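6-phospho-beta-glucosidase BglT (Thermotoga maritima, PDB 1UP7) hydrolyses cellobiose 6'-phosphate to glucose 6-phosphate and glucose, using NAD+ and a manganese ion as cofactors. Local coordinates at residues A[151-155]-A[369-373]; A[194-199]-A[238-244]; A[328-334]-A[361-366]. All coordinates share one frame; numbering follows the deposited sequence.

How the contacts relate
Contacts 1 and 3 are neighbours, their centres about 12 Å apart, and both use helix 355-376: residues 361-366 meet segment 328-334, and 369-373, further along the same helix, meet helix 144-155. They are tied directly, R369 NH2 lying 2.8 Å from D331 OD1 in a salt bridge, and both reach the second subunit. Contact 2 carries the active-site residues H194 and Y243, which line part of the glucose 6-phosphate pocket. Its centre is about 15 Å from that of contact 3, which it touches through L195 CD2 and V364 CG2, 3.8 Å apart. Contact 1 stays clear of it, about 12 Å away at the nearest atoms.

Contact 1 of 3, residues A[151-155]-A[369-373]; sequences VRNYL and RLTIE
N153 and Y154 make the touch on the first helix, and R369, I372 and E373 receive them: a widely spaced helix-helix packing in which the C-terminal part of helix 144-155, from the Rossmann-type NAD-binding part, meets helix 355-376 of the C-terminal part. The axes of the two short segments stay 11.6 Å apart and cross at -41°, a span bridged by long side chains. N153 comes first. Its ND2 lies 3.8 Å from R369 NH1, near the edge of the guanidinium, with the two planes steeply inclined. E149 accepts from both groups; D331 does too, its carboxylate in a salt bridge with R369 NH2 and its backbone O taking N153 ND2, while R320 donates to N153 OD1. Y154 follows and does most of the work. With its CG turned away from the carbonyl carbon (chi1 -63°), the ring reaches across to the other helix and lays one face on I372. The CG2 methyl of I372 sits over the centre of that face, 3.5 Å from the Y154 ring centroid and 6° off the normal, a CH-pi contact made almost straight down on the ring. Cutting Y154 back to an alanine would probably leave I372 CG2 without the tyrosine face it sits on and open a gap beside the R369 chain. At the far end of the ring, Y154 OH rests against the aliphatic part of R369, 3.2 Å from both CB and CD.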
loop_
_atom_site.group_PDB
_atom_site.type_symbol
_atom_site.label_atom_id
_atom_site.label_comp_id
_atom_site.label_asym_id
_atom_site.label_seq_id
_atom_site.Cartn_x
_atom_site.Cartn_y
_atom_site.Cartn_z
ATOM N N VAL A 151 -21.098 -5.918 6.640
ATOM C CA VAL A 151 -21.424 -6.953 5.677
ATOM C C VAL A 151 -20.311 -7.227 4.654
ATOM O O VAL A 151 -19.990 -8.401 4.389
ATOM C CB VAL A 151 -22.729 -6.690 4.923
ATOM C CG1 VAL A 151 -22.978 -7.834 3.894
ATOM C CG2 VAL A 151 -23.908 -6.541 5.901
ATOM N N ARG A 152 -19.721 -6.182 4.093
ATOM C CA ARG A 152 -18.655 -6.370 3.094
ATOM C C ARG A 152 -17.380 -6.972 3.674
ATOM O O ARG A 152 -16.779 -7.859 3.062
ATOM C CB ARG A 152 -18.302 -5.043 2.420
ATOM C CG ARG A 152 -19.400 -4.519 1.535
ATOM C CD ARG A 152 -19.786 -5.436 0.390
ATOM N NE ARG A 152 -18.625 -5.876 -0.379
ATOM C CZ ARG A 152 -18.093 -5.208 -1.404
ATOM N NH1 ARG A 152 -18.580 -4.043 -1.804
ATOM N NH2 ARG A 152 -17.051 -5.709 -2.026
ATOM N N ASN A 153 -16.976 -6.494 4.853
ATOM C CA ASN A 153 -15.661 -6.837 5.386
ATOM C C ASN A 153 -15.632 -7.913 6.459
ATOM O O ASN A 153 -14.587 -8.471 6.746
ATOM C CB ASN A 153 -14.939 -5.553 5.838
ATOM C CG ASN A 153 -14.498 -4.706 4.648
ATOM O OD1 ASN A 153 -14.263 -5.236 3.560
ATOM N ND2 ASN A 153 -14.407 -3.399 4.844
ATOM N N TYR A 154 -16.773 -8.212 7.060
ATOM C CA TYR A 154 -16.802 -9.210 8.119
ATOM C C TYR A 154 -17.705 -10.389 7.755
ATOM O O TYR A 154 -17.306 -11.516 7.939
ATOM C CB TYR A 154 -17.179 -8.583 9.461
ATOM C CG TYR A 154 -16.162 -7.560 9.921
ATOM C CD1 TYR A 154 -16.179 -6.272 9.397
ATOM C CD2 TYR A 154 -15.146 -7.908 10.840
ATOM C CE1 TYR A 154 -15.246 -5.327 9.782
ATOM C CE2 TYR A 154 -14.200 -6.968 11.230
ATOM C CZ TYR A 154 -14.264 -5.683 10.695
ATOM O OH TYR A 154 -13.384 -4.721 11.075
ATOM N N LEU A 155 -18.904 -10.139 7.201
ATOM C CA LEU A 155 -19.691 -11.257 6.631
ATOM C C LEU A 155 -19.215 -11.638 5.227
ATOM O O LEU A 155 -19.491 -12.731 4.757
ATOM C CB LEU A 155 -21.187 -10.967 6.624
ATOM C CG LEU A 155 -21.767 -10.357 7.914
ATOM C CD1 LEU A 155 -23.244 -10.160 7.712
ATOM C CD2 LEU A 155 -21.501 -11.216 9.188
ATOM N N ARG A 369 -14.964 -0.322 13.101
ATOM C CA ARG A 369 -14.410 -1.669 13.187
ATOM C C ARG A 369 -14.307 -2.120 14.641
ATOM O O ARG A 369 -14.509 -3.312 14.927
ATOM C CB ARG A 369 -13.078 -1.867 12.412
ATOM C CG ARG A 369 -12.966 -1.080 11.110
ATOM C CD ARG A 369 -12.735 -1.822 9.810
ATOM N NE ARG A 369 -11.437 -1.481 9.277
ATOM C CZ ARG A 369 -11.064 -1.413 7.988
ATOM N NH1 ARG A 369 -11.899 -1.596 6.993
ATOM N NH2 ARG A 369 -9.804 -1.109 7.727
ATOM N N LEU A 370 -14.022 -1.193 15.558
ATOM C CA LEU A 370 -13.987 -1.547 16.972
ATOM C C LEU A 370 -15.396 -1.961 17.435
ATOM O O LEU A 370 -15.550 -2.892 18.242
ATOM C CB LEU A 370 -13.487 -0.377 17.833
ATOM C CG LEU A 370 -11.967 -0.118 17.835
ATOM C CD1 LEU A 370 -11.653 1.243 18.477
ATOM C CD2 LEU A 370 -11.190 -1.282 18.516
ATOM N N THR A 371 -16.418 -1.266 16.940
ATOM C CA THR A 371 -17.777 -1.632 17.280
ATOM C C THR A 371 -18.127 -3.042 16.761
ATOM O O THR A 371 -18.697 -3.858 17.495
ATOM C CB THR A 371 -18.756 -0.567 16.764
ATOM O OG1 THR A 371 -18.490 0.687 17.430
ATOM C CG2 THR A 371 -20.175 -0.909 17.180
ATOM N N ILE A 372 -17.765 -3.316 15.512
ATOM C CA ILE A 372 -18.029 -4.612 14.897
ATOM C C ILE A 372 -17.288 -5.714 15.663
ATOM O O ILE A 372 -17.839 -6.783 15.923
ATOM C CB ILE A 372 -17.608 -4.595 13.418
ATOM C CG1 ILE A 372 -18.647 -3.811 12.578
ATOM C CG2 ILE A 372 -17.412 -5.973 12.942
ATOM C CD1 ILE A 372 -18.070 -3.208 11.285
ATOM N N GLU A 373 -16.058 -5.426 16.065
ATOM C CA GLU A 373 -15.248 -6.391 16.798
ATOM C C GLU A 373 -15.890 -6.701 18.169
ATOM O O GLU A 373 -15.990 -7.864 18.575
ATOM C CB GLU A 373 -13.790 -5.898 16.926
ATOM C CG GLU A 373 -12.942 -6.233 15.691
ATOM C CD GLU A 373 -11.771 -5.260 15.441
ATOM O OE1 GLU A 373 -11.320 -4.537 16.391
ATOM O OE2 GLU A 373 -11.301 -5.218 14.256
#

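Contact 2 of 3, residues A[194-199]-A[238-244]; sequences HLSFIE and LIVNPYL. With G6P (6-O-phosphono-alpha-D-glucopyranose), chain J.
H194 and Y243 meet at the sugar. The two side chains run side by side in the same direction, their ring planes inclined at 37°; H194 CD2 comes over one face of Y243, off-centre toward the rim, 3.4 Å from Y243 CE1. H194, one of the enzyme's manganese-binding residues, shares a hydrogen bond between its NE2 and O3 of glucose 6-phosphate at 3.2 Å. Y243, the proton acceptor, brings its OH to 3.3 Å from C2 of the sugar.

Behind them N241 links the two segments. Its OD1 accepts from Y243 N on a lone pair, an Asx turn that ties the tyrosine's backbone down, while its ND2 donates in the amide plane to S196 OG at 3.1 Å; the same hydroxyl is also hydrogen-bonded to Y189 OH. N241 N also bonds S196 O. Beyond this the chains run antiparallel: I198 and I239 form a hydrogen-bonded pair through I198 N to I239 O (2.7 Å) and I239 N to I198 O (2.8 Å), and F197 packs on L238, V240 and L244.

Around F197 and I198, strand 195-203 pairs with 239-240 on one edge and 185-190 on the other. Helix 166-177 packs on I198 and I239, and helix 355-376 on L195 and F197.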
loop_
_atom_site.group_PDB
_atom_site.type_symbol
_atom_site.label_atom_id
_atom_site.label_comp_id
_atom_site.label_asym_id
_atom_site.label_seq_id
_atom_site.Cartn_x
_atom_site.Cartn_y
_atom_site.Cartn_z
ATOM N N HIS A 194 -23.116 9.794 5.992
ATOM C CA HIS A 194 -23.264 10.859 6.999
ATOM C C HIS A 194 -21.991 11.528 7.443
ATOM O O HIS A 194 -21.982 12.162 8.501
ATOM C CB HIS A 194 -23.993 10.331 8.242
ATOM C CG HIS A 194 -25.355 9.827 7.924
ATOM N ND1 HIS A 194 -25.798 8.576 8.289
ATOM C CD2 HIS A 194 -26.338 10.375 7.171
ATOM C CE1 HIS A 194 -27.021 8.399 7.821
ATOM N NE2 HIS A 194 -27.366 9.474 7.131
ATOM N N LEU A 195 -20.941 11.420 6.632
ATOM C CA LEU A 195 -19.624 11.943 6.959
ATOM C C LEU A 195 -18.853 12.074 5.648
ATOM O O LEU A 195 -17.812 11.453 5.434
ATOM C CB LEU A 195 -18.934 10.988 7.915
ATOM C CG LEU A 195 -17.780 11.552 8.733
ATOM C CD1 LEU A 195 -18.263 12.250 9.977
ATOM C CD2 LEU A 195 -16.805 10.465 9.067
ATOM N N SER A 196 -19.421 12.861 4.748
ATOM C CA SER A 196 -18.964 12.916 3.383
ATOM C C SER A 196 -18.683 14.353 2.977
ATOM O O SER A 196 -19.162 15.300 3.629
ATOM C CB SER A 196 -20.023 12.284 2.464
ATOM O OG SER A 196 -21.246 13.030 2.503
ATOM N N PHE A 197 -17.900 14.480 1.904
ATOM C CA PHE A 197 -17.289 15.737 1.516
ATOM C C PHE A 197 -17.343 15.833 0.000
ATOM O O PHE A 197 -17.145 14.842 -0.700
ATOM C CB PHE A 197 -15.853 15.804 2.051
ATOM C CG PHE A 197 -15.763 15.597 3.542
ATOM C CD1 PHE A 197 -15.730 14.298 4.085
ATOM C CD2 PHE A 197 -15.763 16.693 4.403
ATOM C CE1 PHE A 197 -15.681 14.095 5.447
ATOM C CE2 PHE A 197 -15.690 16.513 5.763
ATOM C CZ PHE A 197 -15.649 15.212 6.302
ATOM N N ILE A 198 -17.623 17.019 -0.515
ATOM C CA ILE A 198 -17.555 17.247 -1.943
ATOM C C ILE A 198 -16.436 18.235 -2.190
ATOM O O ILE A 198 -16.410 19.328 -1.601
ATOM C CB ILE A 198 -18.930 17.754 -2.507
ATOM C CG1 ILE A 198 -20.009 16.699 -2.302
ATOM C CG2 ILE A 198 -18.827 18.138 -4.007
ATOM C CD1 ILE A 198 -21.442 17.195 -2.511
ATOM N N GLU A 199 -15.529 17.839 -3.071
ATOM C CA GLU A 199 -14.346 18.624 -3.370
ATOM C C GLU A 199 -14.498 19.352 -4.697
ATOM O O GLU A 199 -14.008 20.481 -4.845
ATOM C CB GLU A 199 -13.121 17.699 -3.373
ATOM C CG GLU A 199 -11.773 18.388 -3.236
ATOM C CD GLU A 199 -10.669 17.425 -2.812
ATOM O OE1 GLU A 199 -10.952 16.335 -2.275
ATOM O OE2 GLU A 199 -9.500 17.755 -3.017
ATOM N N LEU A 238 -14.329 22.615 1.126
ATOM C CA LEU A 238 -15.065 21.376 0.893
ATOM C C LEU A 238 -16.541 21.662 1.177
ATOM O O LEU A 238 -16.900 22.417 2.118
ATOM C CB LEU A 238 -14.626 20.237 1.845
ATOM C CG LEU A 238 -13.200 19.655 1.842
ATOM C CD1 LEU A 238 -13.004 18.621 2.979
ATOM C CD2 LEU A 238 -12.904 19.026 0.488
ATOM N N ILE A 239 -17.415 21.074 0.375
ATOM C CA ILE A 239 -18.822 21.126 0.725
ATOM C C ILE A 239 -19.064 19.915 1.596
ATOM O O ILE A 239 -18.727 18.799 1.244
ATOM C CB ILE A 239 -19.778 21.138 -0.509
ATOM C CG1 ILE A 239 -19.605 22.405 -1.331
ATOM C CG2 ILE A 239 -21.247 21.038 -0.067
ATOM C CD1 ILE A 239 -19.676 22.173 -2.787
ATOM N N VAL A 240 -19.634 20.153 2.758
ATOM C CA VAL A 240 -19.655 19.178 3.819
ATOM C C VAL A 240 -21.064 18.594 4.023
ATOM O O VAL A 240 -22.059 19.283 3.931
ATOM C CB VAL A 240 -19.078 19.809 5.115
ATOM C CG1 VAL A 240 -20.133 20.648 5.920
ATOM C CG2 VAL A 240 -18.504 18.755 5.958
ATOM N N ASN A 241 -21.153 17.299 4.254
ATOM C CA ASN A 241 -22.432 16.690 4.678
ATOM C C ASN A 241 -22.960 17.440 5.915
ATOM O O ASN A 241 -22.216 17.715 6.829
ATOM C CB ASN A 241 -22.220 15.200 4.974
ATOM C CG ASN A 241 -23.534 14.403 5.202
ATOM O OD1 ASN A 241 -24.356 14.723 6.070
ATOM N ND2 ASN A 241 -23.698 13.320 4.441
ATOM N N PRO A 242 -24.241 17.780 5.934
ATOM C CA PRO A 242 -24.821 18.572 7.050
ATOM C C PRO A 242 -24.640 17.886 8.407
ATOM O O PRO A 242 -24.598 18.554 9.430
ATOM C CB PRO A 242 -26.330 18.662 6.709
ATOM C CG PRO A 242 -26.448 18.287 5.243
ATOM C CD PRO A 242 -25.243 17.412 4.910
ATOM N N TYR A 243 -24.483 16.572 8.387
ATOM C CA TYR A 243 -24.217 15.807 9.605
ATOM C C TYR A 243 -22.899 16.146 10.273
ATOM O O TYR A 243 -22.700 15.783 11.437
ATOM C CB TYR A 243 -24.232 14.323 9.308
ATOM C CG TYR A 243 -25.618 13.728 9.276
ATOM C CD1 TYR A 243 -26.444 13.871 8.138
ATOM C CD2 TYR A 243 -26.107 13.001 10.376
ATOM C CE1 TYR A 243 -27.731 13.313 8.116
ATOM C CE2 TYR A 243 -27.380 12.457 10.375
ATOM C CZ TYR A 243 -28.183 12.600 9.256
ATOM O OH TYR A 243 -29.449 12.054 9.264
ATOM N N LEU A 244 -22.011 16.818 9.539
ATOM C CA LEU A 244 -20.742 17.252 10.097
ATOM C C LEU A 244 -20.986 18.277 11.190
ATOM O O LEU A 244 -20.131 18.491 12.011
ATOM C CB LEU A 244 -19.789 17.797 9.024
ATOM C CG LEU A 244 -18.677 16.840 8.568
ATOM C CD1 LEU A 244 -17.919 16.114 9.732
ATOM C CD2 LEU A 244 -19.253 15.802 7.581
HETATM C C1 G6P J . -31.752 12.360 6.228
HETATM C C2 G6P J . -30.671 11.248 6.322
HETATM C C3 G6P J . -31.338 9.900 6.595
HETATM C C4 G6P J . -32.059 10.015 7.928
HETATM C C5 G6P J . -33.163 11.081 7.787
HETATM C C6 G6P J . -33.890 11.273 9.111
HETATM O O1 G6P J . -31.228 13.687 6.031
HETATM O O2 G6P J . -29.873 11.126 5.144
HETATM O O3 G6P J . -30.414 8.806 6.582
HETATM O O4 G6P J . -32.546 8.741 8.351
HETATM O O5 G6P J . -32.617 12.365 7.387
HETATM O O6 G6P J . -35.247 11.630 8.901
HETATM P P G6P J . -36.365 11.310 10.016
HETATM O O1P G6P J . -37.695 11.637 9.376
HETATM O O2P G6P J . -36.249 12.121 11.297
HETATM O O3P G6P J . -36.273 9.843 10.325
#

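Contact 3 of 3, residues A[328-334]-A[361-366]; sequences LPDDYVL and IHAVKM
K365 sends its CG away from the backbone N (chi1 177°) and then bends at chi2 and chi3, a path that lays its aliphatic part on the Y332 ring and still carries NZ past the ring to V333. Y332, with CG turned away from its own carbonyl carbon (chi1 -86°), slides by in the opposite direction toward the helix. The setting is a type I beta turn from P329 to Y332, leading into strand 333-341 of a three-stranded antiparallel sheet and packed against helix 355-376 in the C-terminal part of the enzyme.

The Y332 ring is sandwiched. K365 CG stands over the centre of one face, 3.5 Å from the ring centroid, as a CH-pi contact; P329 CD covers the centre of the opposite face, so the turn folds its own proline onto its tyrosine. I361 CG2 comes to the ring edge near CD2 and also touches L334 CD2 at 4.0 Å, while M366 CE lies 3.5 Å from Y332 OH. That hydroxyl shares a hydrogen bond of 2.8 Å with H362 ND1, meeting the imidazole edge in its plane. The two rings stand almost perpendicular, rim to rim; the bond at ND1, with L328 on a face, is likely to restrict how the histidine turns. L328 CD1 lies 3.3 Å from H362 CE1, and H362 stacks on H362 of the second subunit, so the contact reaches the interface with that subunit.

The ammonium of K365 is buried but well matched. E368 and E149 both form salt bridges with it, which would probably favour its charged state, and K365 NZ also donates a hydrogen bond to V333 O, 2.9 Å away, in the carbonyl plane and on a lone pair.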
loop_
_atom_site.group_PDB
_atom_site.type_symbol
_atom_site.label_atom_id
_atom_site.label_comp_id
_atom_site.label_asym_id
_atom_site.label_seq_id
_atom_site.Cartn_x
_atom_site.Cartn_y
_atom_site.Cartn_z
ATOM N N LEU A 328 -6.371 6.495 0.966
ATOM C CA LEU A 328 -7.126 5.770 1.999
ATOM C C LEU A 328 -6.991 4.284 1.652
ATOM O O LEU A 328 -6.879 3.940 0.456
ATOM C CB LEU A 328 -8.590 6.193 1.950
ATOM C CG LEU A 328 -9.322 6.954 3.063
ATOM C CD1 LEU A 328 -8.468 7.388 4.256
ATOM C CD2 LEU A 328 -10.092 8.113 2.473
ATOM N N PRO A 329 -7.006 3.380 2.632
ATOM C CA PRO A 329 -6.904 1.945 2.292
ATOM C C PRO A 329 -8.017 1.433 1.369
ATOM O O PRO A 329 -9.154 1.861 1.453
ATOM C CB PRO A 329 -6.953 1.235 3.655
ATOM C CG PRO A 329 -6.518 2.284 4.656
ATOM C CD PRO A 329 -7.121 3.585 4.092
ATOM N N ASP A 330 -7.673 0.502 0.495
ATOM C CA ASP A 330 -8.644 -0.102 -0.409
ATOM C C ASP A 330 -9.884 -0.682 0.269
ATOM O O ASP A 330 -10.970 -0.657 -0.298
ATOM C CB ASP A 330 -8.006 -1.234 -1.204
ATOM C CG ASP A 330 -6.887 -0.776 -2.075
ATOM O OD1 ASP A 330 -6.826 0.440 -2.385
ATOM O OD2 ASP A 330 -6.021 -1.603 -2.502
ATOM N N ASP A 331 -9.691 -1.268 1.444
ATOM C CA ASP A 331 -10.764 -1.977 2.137
ATOM C C ASP A 331 -11.704 -1.062 2.917
ATOM O O ASP A 331 -12.708 -1.546 3.430
ATOM C CB ASP A 331 -10.185 -3.033 3.093
ATOM C CG ASP A 331 -9.146 -2.438 4.029
ATOM O OD1 ASP A 331 -9.492 -1.799 5.044
ATOM O OD2 ASP A 331 -7.929 -2.486 3.781
ATOM N N TYR A 332 -11.406 0.230 3.040
ATOM C CA TYR A 332 -12.378 1.124 3.705
ATOM C C TYR A 332 -13.650 1.121 2.874
ATOM O O TYR A 332 -13.599 1.413 1.665
ATOM C CB TYR A 332 -11.875 2.560 3.803
ATOM C CG TYR A 332 -10.998 2.934 4.996
ATOM C CD1 TYR A 332 -10.204 1.979 5.670
ATOM C CD2 TYR A 332 -10.951 4.262 5.433
ATOM C CE1 TYR A 332 -9.390 2.350 6.760
ATOM C CE2 TYR A 332 -10.154 4.647 6.539
ATOM C CZ TYR A 332 -9.372 3.690 7.175
ATOM O OH TYR A 332 -8.574 4.095 8.196
ATOM N N VAL A 333 -14.785 0.758 3.480
ATOM C CA VAL A 333 -16.073 1.085 2.857
ATOM C C VAL A 333 -16.271 2.605 2.928
ATOM O O VAL A 333 -16.182 3.206 4.017
ATOM C CB VAL A 333 -17.266 0.351 3.526
ATOM C CG1 VAL A 333 -18.588 0.988 3.140
ATOM C CG2 VAL A 333 -17.245 -1.170 3.167
ATOM N N LEU A 334 -16.499 3.213 1.768
ATOM C CA LEU A 334 -16.749 4.633 1.654
ATOM C C LEU A 334 -18.040 4.860 0.878
ATOM O O LEU A 334 -18.549 3.952 0.221
ATOM C CB LEU A 334 -15.597 5.312 0.895
ATOM C CG LEU A 334 -14.206 5.138 1.503
ATOM C CD1 LEU A 334 -13.155 5.727 0.558
ATOM C CD2 LEU A 334 -14.143 5.736 2.900
ATOM N N ILE A 361 -12.731 10.698 8.499
ATOM C CA ILE A 361 -12.971 9.384 7.951
ATOM C C ILE A 361 -12.195 8.291 8.700
ATOM O O ILE A 361 -12.772 7.238 9.038
ATOM C CB ILE A 361 -12.642 9.340 6.442
ATOM C CG1 ILE A 361 -13.527 10.339 5.636
ATOM C CG2 ILE A 361 -12.707 7.899 5.919
ATOM C CD1 ILE A 361 -13.044 10.552 4.196
ATOM N N HIS A 362 -10.897 8.529 8.950
ATOM C CA HIS A 362 -10.070 7.554 9.640
ATOM C C HIS A 362 -10.653 7.299 11.048
ATOM O O HIS A 362 -10.849 6.161 11.444
ATOM C CB HIS A 362 -8.623 8.069 9.778
ATOM C CG HIS A 362 -7.765 7.879 8.573
ATOM N ND1 HIS A 362 -7.569 6.646 7.978
ATOM C CD2 HIS A 362 -6.998 8.759 7.879
ATOM C CE1 HIS A 362 -6.734 6.777 6.961
ATOM N NE2 HIS A 362 -6.358 8.044 6.890
ATOM N N ALA A 363 -10.923 8.357 11.807
ATOM C CA ALA A 363 -11.346 8.188 13.205
ATOM C C ALA A 363 -12.666 7.404 13.302
ATOM O O ALA A 363 -12.827 6.475 14.106
ATOM C CB ALA A 363 -11.485 9.592 13.944
ATOM N N VAL A 364 -13.614 7.768 12.454
ATOM C CA VAL A 364 -14.882 7.077 12.491
ATOM C C VAL A 364 -14.765 5.659 11.937
ATOM O O VAL A 364 -15.415 4.739 12.450
ATOM C CB VAL A 364 -15.960 7.900 11.784
ATOM C CG1 VAL A 364 -17.259 7.112 11.659
ATOM C CG2 VAL A 364 -16.177 9.213 12.585
ATOM N N LYS A 365 -13.920 5.450 10.925
ATOM C CA LYS A 365 -13.716 4.089 10.427
ATOM C C LYS A 365 -13.129 3.165 11.524
ATOM O O LYS A 365 -13.517 1.967 11.633
ATOM C CB LYS A 365 -12.880 4.079 9.141
ATOM C CG LYS A 365 -12.544 2.694 8.564
ATOM C CD LYS A 365 -13.781 1.879 8.055
ATOM C CE LYS A 365 -14.565 2.662 6.974
ATOM N NZ LYS A 365 -15.967 2.188 6.708
ATOM N N MET A 366 -12.199 3.698 12.326
ATOM C CA MET A 366 -11.600 2.892 13.397
ATOM C C MET A 366 -12.690 2.559 14.419
ATOM O O MET A 366 -12.796 1.458 14.909
ATOM C CB MET A 366 -10.411 3.629 14.037
ATOM C CG MET A 366 -9.231 3.856 13.088
ATOM S SD MET A 366 -8.548 2.269 12.487
ATOM C CE MET A 366 -9.397 2.060 10.917
#